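Local coordinates for MOBA relate protein (Mycobacterium sp., PDB 2WAW), which is of unknown function but carries a MobA-like nucleotidyltransferase domain, and so probably binds a nucleotide and transfers its nucleotidyl group, at residues A13-R18 and H153-V158. Numbering follows the deposited sequence. Where two conformers were deposited one is given.
Sequences AGYSRR and HGDKGV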
loop_
_atom_site.group_PDB
_atom_site.type_symbol
_atom_site.label_atom_id
_atom_site.label_comp_id
_atom_site.label_asym_id
_atom_site.label_seq_id
_atom_site.Cartn_x
_atom_site.Cartn_y
_atom_site.Cartn_z
ATOM N N ALA A 13 4.998 3.648 6.650
ATOM C CA ALA A 13 5.457 4.586 7.679
ATOM C C ALA A 13 4.487 4.580 8.868
ATOM O O ALA A 13 3.276 4.793 8.713
ATOM C CB ALA A 13 5.580 5.994 7.083
ATOM N N GLY A 14 5.021 4.319 10.055
ATOM C CA GLY A 14 4.226 4.373 11.283
ATOM C C GLY A 14 3.180 3.292 11.469
ATOM O O GLY A 14 3.369 2.153 11.022
ATOM N N TYR A 15 2.106 3.652 12.185
ATOM C CA TYR A 15 0.976 2.775 12.495
ATOM C C TYR A 15 1.407 1.515 13.246
ATOM O O TYR A 15 0.781 0.462 13.086
ATOM C CB TYR A 15 0.172 2.417 11.230
ATOM C CG TYR A 15 -0.428 3.606 10.516
ATOM C CD1 TYR A 15 0.167 4.142 9.369
ATOM C CD2 TYR A 15 -1.617 4.178 10.973
ATOM C CE1 TYR A 15 -0.408 5.229 8.706
ATOM C CE2 TYR A 15 -2.185 5.258 10.327
ATOM C CZ TYR A 15 -1.581 5.780 9.199
ATOM O OH TYR A 15 -2.176 6.859 8.562
ATOM N N SER A 16 2.406 1.641 14.124
ATOM C CA SER A 16 2.993 0.495 14.840
ATOM C C SER A 16 2.934 0.587 16.366
ATOM O O SER A 16 3.432 -0.299 17.051
ATOM C CB SER A 16 4.466 0.305 14.439
ATOM O OG SER A 16 4.604 -0.282 13.164
ATOM N N ARG A 17 2.351 1.654 16.910
ATOM C CA ARG A 17 2.399 1.861 18.379
ATOM C C ARG A 17 1.764 0.751 19.202
ATOM O O ARG A 17 2.258 0.421 20.294
ATOM C CB ARG A 17 1.850 3.239 18.799
ATOM C CG ARG A 17 2.721 4.368 18.335
ATOM C CD ARG A 17 2.285 5.640 18.978
ATOM N NE ARG A 17 2.988 6.793 18.414
ATOM C CZ ARG A 17 3.107 7.958 19.028
ATOM N NH1 ARG A 17 2.589 8.144 20.235
ATOM N NH2 ARG A 17 3.744 8.941 18.422
ATOM N N ARG A 18 0.687 0.158 18.683
ATOM C CA ARG A 18 -0.008 -0.907 19.415
ATOM C C ARG A 18 0.804 -2.194 19.492
ATOM O O ARG A 18 0.729 -2.907 20.479
ATOM C CB ARG A 18 -1.381 -1.198 18.819
ATOM C CG ARG A 18 -2.392 -0.062 18.909
ATOM C CD ARG A 18 -2.707 0.378 20.374
ATOM N NE ARG A 18 -2.936 -0.760 21.265
ATOM C CZ ARG A 18 -4.040 -1.504 21.256
ATOM N NH1 ARG A 18 -5.136 -1.093 20.633
ATOM N NH2 ARG A 18 -4.049 -2.672 21.863
ATOM N N HIS A 153 -5.154 14.498 5.411
ATOM C CA HIS A 153 -4.419 14.696 6.658
ATOM C C HIS A 153 -3.656 13.442 7.094
ATOM O O HIS A 153 -2.760 13.524 7.939
ATOM C CB HIS A 153 -5.357 15.192 7.770
ATOM C CG HIS A 153 -6.034 16.495 7.455
ATOM N ND1 HIS A 153 -5.695 17.679 8.074
ATOM C CD2 HIS A 153 -7.032 16.795 6.590
ATOM C CE1 HIS A 153 -6.452 18.654 7.602
ATOM N NE2 HIS A 153 -7.271 18.144 6.699
ATOM N N GLY A 154 -3.990 12.295 6.510
ATOM C CA GLY A 154 -3.292 11.055 6.845
ATOM C C GLY A 154 -3.320 10.022 5.740
ATOM O O GLY A 154 -4.197 10.055 4.875
ATOM N N ASP A 155 -2.372 9.087 5.794
ATOM C CA ASP A 155 -2.220 8.041 4.774
ATOM C C ASP A 155 -3.426 7.132 4.629
ATOM O O ASP A 155 -3.662 6.580 3.553
ATOM C CB ASP A 155 -1.012 7.158 5.096
ATOM C CG ASP A 155 0.302 7.849 4.854
ATOM O OD1 ASP A 155 0.305 8.987 4.339
ATOM O OD2 ASP A 155 1.337 7.224 5.179
ATOM N N LYS A 156 -4.171 6.959 5.723
ATOM C CA LYS A 156 -5.332 6.055 5.743
ATOM C C LYS A 156 -6.625 6.849 5.742
ATOM O O LYS A 156 -7.641 6.425 6.315
ATOM C CB LYS A 156 -5.277 5.103 6.944
ATOM C CG LYS A 156 -4.168 4.070 6.863
ATOM C CD LYS A 156 -4.195 3.111 8.046
ATOM C CE LYS A 156 -2.956 2.236 8.041
ATOM N NZ LYS A 156 -2.970 1.237 9.142
ATOM N N GLY A 157 -6.582 7.998 5.079
ATOM C CA GLY A 157 -7.756 8.853 4.957
ATOM C C GLY A 157 -8.267 8.923 3.536
ATOM O O GLY A 157 -9.174 9.710 3.251
ATOM N N VAL A 158 -7.688 8.105 2.649
ATOM C CA VAL A 158 -8.093 8.018 1.227
ATOM C C VAL A 158 -9.566 7.627 1.102
ATOM O O VAL A 158 -10.235 8.017 0.143
ATOM C CB VAL A 158 -7.194 7.023 0.406
ATOM C CG1 VAL A 158 -7.441 7.173 -1.106
ATOM C CG2 VAL A 158 -5.725 7.252 0.724
HETATM O O HOH W 1 2.069 4.776 6.223
HETATM O O HOH W 2 -4.378 8.322 8.584
#
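K156 lies along one face of the Y15 ring, the two side chains running past each other in opposite directions. It illustrates how an extended lysine can cover an aromatic face with its methylenes while its ammonium sits off-centre over that face. K156 CD is 3.7 Å from Y15 CE2, CE lies above the ring centre in a CH-pi contact, and NZ reaches toward Y15 CG and CD2. NZ, 4.0 Å from the ring centroid and 27° off the normal, makes a cation-pi contact and a weak, long ion pair with D183. With chi1 at -61°, the tyrosine's CG is anti to its own carbonyl carbon, and the phenol reaches the type I turn G154–G157. There D155 CB meets the ring edge, 3.7 Å from Y15 OH. Waters join the polar rims: water 2, near the ring plane, lies 2.6 Å from Y15 OH and accepts from K156 N; water 1 donates to A13 O and D155 OD2, 2.8 Å each. S84 OG and L85 N also hold the D155 carboxylate. The contact joins the loop after strand 6-12, whose LAAGxSxRxG signature probably binds the nucleotide, as in MobA-like relatives, to the turn between helices 146-150 and 158-163, with K156 also touching L103 of strand 98-103.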